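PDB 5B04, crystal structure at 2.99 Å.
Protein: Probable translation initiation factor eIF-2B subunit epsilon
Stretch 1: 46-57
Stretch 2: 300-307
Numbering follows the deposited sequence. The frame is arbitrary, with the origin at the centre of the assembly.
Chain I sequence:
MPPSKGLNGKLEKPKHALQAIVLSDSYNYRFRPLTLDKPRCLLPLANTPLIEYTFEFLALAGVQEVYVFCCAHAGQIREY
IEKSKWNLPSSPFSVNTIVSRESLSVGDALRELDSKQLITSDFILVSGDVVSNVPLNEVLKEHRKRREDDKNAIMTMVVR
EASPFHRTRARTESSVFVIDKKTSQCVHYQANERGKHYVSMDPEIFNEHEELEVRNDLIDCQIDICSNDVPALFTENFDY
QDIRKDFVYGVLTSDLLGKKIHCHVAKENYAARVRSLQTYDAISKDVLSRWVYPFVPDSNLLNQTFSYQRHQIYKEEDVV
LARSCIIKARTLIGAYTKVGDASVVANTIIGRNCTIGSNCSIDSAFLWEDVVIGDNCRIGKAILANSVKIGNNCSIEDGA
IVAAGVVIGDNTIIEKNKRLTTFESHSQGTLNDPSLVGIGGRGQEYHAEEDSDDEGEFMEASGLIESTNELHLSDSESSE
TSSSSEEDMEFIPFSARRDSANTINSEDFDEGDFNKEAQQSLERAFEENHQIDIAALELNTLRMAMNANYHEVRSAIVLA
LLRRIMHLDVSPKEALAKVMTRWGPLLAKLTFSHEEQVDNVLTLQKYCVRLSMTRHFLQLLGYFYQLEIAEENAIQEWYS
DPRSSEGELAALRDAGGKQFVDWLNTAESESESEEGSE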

# COMPACT_ATOMS: atom_id res chain seq x y z
N ALA I 46 33.42 -11.09 38.10
CA ALA I 46 32.54 -9.95 37.86
C ALA I 46 31.42 -9.95 38.90
O ALA I 46 30.28 -10.26 38.58
N ASN I 47 31.78 -9.60 40.13
CA ASN I 47 30.87 -9.66 41.28
C ASN I 47 30.30 -11.06 41.51
O ASN I 47 29.20 -11.20 42.04
N THR I 48 31.05 -12.07 41.11
CA THR I 48 30.62 -13.46 41.28
C THR I 48 31.82 -14.39 41.41
O THR I 48 32.78 -14.29 40.64
N PRO I 49 31.78 -15.29 42.40
CA PRO I 49 32.85 -16.25 42.71
C PRO I 49 33.35 -17.01 41.49
O PRO I 49 32.56 -17.43 40.64
N LEU I 50 34.66 -17.20 41.42
CA LEU I 50 35.32 -17.78 40.26
C LEU I 50 34.92 -19.23 40.02
O LEU I 50 34.97 -19.72 38.89
N ILE I 51 34.52 -19.92 41.08
CA ILE I 51 34.19 -21.34 40.99
C ILE I 51 32.79 -21.55 40.41
O ILE I 51 32.50 -22.58 39.81
N GLU I 52 31.92 -20.55 40.58
CA GLU I 52 30.55 -20.63 40.10
C GLU I 52 30.50 -20.82 38.58
O GLU I 52 29.63 -21.51 38.06
N TYR I 53 31.45 -20.19 37.89
CA TYR I 53 31.56 -20.35 36.44
C TYR I 53 31.90 -21.78 36.07
O TYR I 53 31.30 -22.35 35.15
N THR I 54 32.86 -22.36 36.78
CA THR I 54 33.29 -23.73 36.55
C THR I 54 32.13 -24.70 36.75
O THR I 54 31.93 -25.61 35.95
N PHE I 55 31.35 -24.48 37.81
CA PHE I 55 30.21 -25.33 38.11
C PHE I 55 29.11 -25.20 37.06
O PHE I 55 28.53 -26.20 36.64
N GLU I 56 28.82 -23.97 36.65
CA GLU I 56 27.81 -23.73 35.62
C GLU I 56 28.23 -24.36 34.30
O GLU I 56 27.39 -24.74 33.49
N PHE I 57 29.54 -24.48 34.10
CA PHE I 57 30.08 -25.12 32.90
C PHE I 57 29.92 -26.63 32.97
O PHE I 57 29.47 -27.26 32.01
N ASN I 300 21.88 -13.04 36.61
CA ASN I 300 21.73 -13.09 38.06
C ASN I 300 21.54 -14.51 38.58
O ASN I 300 20.51 -14.83 39.16
N LEU I 301 22.55 -15.35 38.38
CA LEU I 301 22.48 -16.75 38.79
C LEU I 301 22.48 -16.91 40.30
O LEU I 301 22.00 -17.91 40.83
N LEU I 302 23.02 -15.91 41.00
CA LEU I 302 23.03 -15.92 42.46
C LEU I 302 22.00 -14.93 43.00
O LEU I 302 22.20 -14.33 44.06
N ASN I 303 20.90 -14.79 42.27
CA ASN I 303 19.81 -13.89 42.63
C ASN I 303 20.26 -12.45 42.90
O ASN I 303 19.89 -11.85 43.90
N GLN I 304 21.07 -11.92 41.99
CA GLN I 304 21.44 -10.51 42.05
C GLN I 304 20.36 -9.67 41.37
O GLN I 304 19.31 -10.18 41.00
N THR I 305 20.64 -8.38 41.20
CA THR I 305 19.69 -7.49 40.53
C THR I 305 20.37 -6.72 39.40
O THR I 305 20.05 -5.56 39.14
N PHE I 306 21.32 -7.37 38.73
CA PHE I 306 22.06 -6.75 37.64
C PHE I 306 21.18 -6.50 36.42
O PHE I 306 20.42 -7.37 36.00
N SER I 307 21.30 -5.30 35.86
CA SER I 307 20.56 -4.94 34.65
C SER I 307 21.52 -4.49 33.56
O SER I 307 22.39 -3.66 33.80

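The two stretches, 245 or more residues apart in sequence at every point of contact, meet through a small interface that buries 310 Å² in total. No hydrogen bond crosses it; side chains pack against one another, while several polar groups find partners within their own stretch or elsewhere in the structure. Stretch 1 runs from a loop into a helix that continues beyond Phe57. Stretch 2 has no regular helix or strand, but a type I beta turn from Asn300 to Asn303, closed by the backbone bond from Asn303 N to Asn300 O (3.1 Å), carries Leu301 and Leu302 at its two central positions and directs both toward stretch 1.

Ala46 points sideways and makes no contact. Asn47 follows with a left-handed backbone conformation (phi/psi 58/28) and an m side chain whose CA-to-CB bond points toward stretch 2. Its terminal amide lies near the plane of the Phe306 ring, at the edge rather than over a face. The aromatic side chain reaches it in an m rotamer, with chi2 near -76°. The Phe306 backbone is tied back to Asn300, whose OD1 accepts a hydrogen bond from Phe306 N (2.6 Å) and whose ND2 gives a weak one to Phe306 O (3.3 Å). Asn47 also approaches Gln304 through its main chain, where Asn47 O lies 4.0 Å from Gln304 NE2, too far for a hydrogen bond. Gln304, m at chi1 but between wells at chi2, instead uses OE1 to accept a hydrogen bond from Leu302 N (2.9 Å), so its side chain folds back to brace the turn.

Thr48, a t rotamer, also points toward stretch 2 and brings OG1 to 4.2 Å from Leu302 CD1. Pro49 points sideways, yet its ring provides the apolar contact of the interface, with Pro49 CD 3.9 Å from Leu302 CD1. Leu302, extended in an m,t rotamer, is the residue most covered by the opposing stretch. Leu50 and Ile51, both t at chi1, are out of reach.

The helix makes its contacts through Glu52 and Glu56, which lie one turn apart and are linked by the backbone hydrogen bond from Glu56 N to Glu52 O (2.9 Å). Both point toward stretch 2 and share an m,m conformation. Glu52 CD lies 3.9 Å from Leu302 CD2, so Leu302 packs against Pro49 and Glu52 together, with Leu302 CD1 also about 4.2 Å from Glu52 CG. Both carboxylate oxygens of Glu52 are hydrogen-bonded elsewhere in the structure. Between the two glutamates, Tyr53 (m) points away, although its end comes nearer, and Thr54 and Phe55, both m, are out of reach. Glu56 closes the contact, with its CD 3.5 Å from Leu301 CD1. Leu301 is again m,t, and Glu56 OE2 is satisfied elsewhere in the structure. Phe57, a t rotamer, is out of reach of stretch 2.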

# COMPACT_ATOMS: atom_id res chain seq x y z
CB ALA I 46 31.98 -9.98 36.46
CB ASN I 47 29.73 -8.66 41.12
CG ASN I 47 30.13 -7.25 41.50
OD1 ASN I 47 31.27 -6.84 41.28
ND2 ASN I 47 29.19 -6.50 42.07
CB THR I 48 29.72 -13.91 40.10
OG1 THR I 48 29.54 -15.33 40.14
CG2 THR I 48 30.35 -13.52 38.77
CB PRO I 49 32.19 -17.19 43.72
CG PRO I 49 31.19 -16.33 44.41
CD PRO I 49 30.65 -15.42 43.34
CB LEU I 50 36.83 -17.68 40.42
CG LEU I 50 37.66 -17.59 39.14
CD1 LEU I 50 37.19 -16.42 38.29
CD2 LEU I 50 39.13 -17.44 39.48
CB ILE I 51 34.30 -22.03 42.38
CG1 ILE I 51 34.17 -23.55 42.24
CG2 ILE I 51 33.26 -21.48 43.35
CD1 ILE I 51 34.63 -24.31 43.46
CB GLU I 52 29.76 -19.39 40.50
CG GLU I 52 29.37 -19.34 41.97
CD GLU I 52 28.24 -20.31 42.30
OE1 GLU I 52 27.56 -20.77 41.36
OE2 GLU I 52 28.04 -20.60 43.50
CB TYR I 53 32.63 -19.40 35.88
CG TYR I 53 32.22 -17.95 35.85
CD1 TYR I 53 31.36 -17.47 34.88
CD2 TYR I 53 32.72 -17.05 36.79
CE1 TYR I 53 30.99 -16.14 34.84
CE2 TYR I 53 32.36 -15.72 36.76
CZ TYR I 53 31.50 -15.27 35.78
OH TYR I 53 31.13 -13.94 35.74
CB THR I 54 34.45 -24.13 37.49
OG1 THR I 54 35.55 -23.24 37.28
CG2 THR I 54 34.89 -25.55 37.21
CB PHE I 55 29.66 -25.01 39.50
CG PHE I 55 30.48 -25.55 40.62
CD1 PHE I 55 31.37 -26.59 40.41
CD2 PHE I 55 30.37 -25.02 41.90
CE1 PHE I 55 32.14 -27.09 41.44
CE2 PHE I 55 31.13 -25.52 42.94
CZ PHE I 55 32.02 -26.56 42.71
CB GLU I 56 27.58 -22.22 35.43
CG GLU I 56 26.81 -21.56 36.57
CD GLU I 56 25.34 -21.94 36.59
OE1 GLU I 56 24.85 -22.49 35.59
OE2 GLU I 56 24.69 -21.69 37.63
CB PHE I 57 31.56 -24.75 32.73
CG PHE I 57 32.26 -25.57 31.68
CD1 PHE I 57 31.99 -25.38 30.34
CD2 PHE I 57 33.20 -26.52 32.04
CE1 PHE I 57 32.64 -26.12 29.37
CE2 PHE I 57 33.86 -27.27 31.08
CZ PHE I 57 33.57 -27.07 29.75
CB ASN I 300 20.55 -12.22 38.50
CG ASN I 300 20.65 -10.81 37.97
OD1 ASN I 300 21.39 -9.98 38.51
ND2 ASN I 300 19.88 -10.51 36.93
CB LEU I 301 23.64 -17.54 38.18
CG LEU I 301 23.63 -17.62 36.65
CD1 LEU I 301 24.77 -18.49 36.14
CD2 LEU I 301 22.30 -18.15 36.15
CB LEU I 302 24.42 -15.59 43.00
CG LEU I 302 25.54 -16.52 42.53
CD1 LEU I 302 26.84 -16.21 43.27
CD2 LEU I 302 25.14 -17.98 42.72
CB ASN I 303 19.06 -14.42 43.86
CG ASN I 303 18.26 -15.68 43.55
OD1 ASN I 303 18.63 -16.46 42.67
ND2 ASN I 303 17.16 -15.87 44.26
CB GLN I 304 22.80 -10.26 41.39
CG GLN I 304 23.96 -11.00 42.03
CD GLN I 304 24.26 -12.32 41.35
OE1 GLN I 304 23.35 -13.04 40.93
NE2 GLN I 304 25.54 -12.65 41.23
CB THR I 305 19.07 -6.49 41.52
OG1 THR I 305 20.10 -5.77 42.20
CG2 THR I 305 18.20 -7.22 42.54
CB PHE I 306 23.26 -7.60 37.24
CG PHE I 306 24.45 -7.42 38.13
CD1 PHE I 306 25.24 -6.28 38.02
CD2 PHE I 306 24.80 -8.38 39.06
CE1 PHE I 306 26.34 -6.11 38.83
CE2 PHE I 306 25.90 -8.21 39.88
CZ PHE I 306 26.67 -7.07 39.76
CB SER I 307 19.55 -3.83 34.96
OG SER I 307 18.78 -4.13 36.11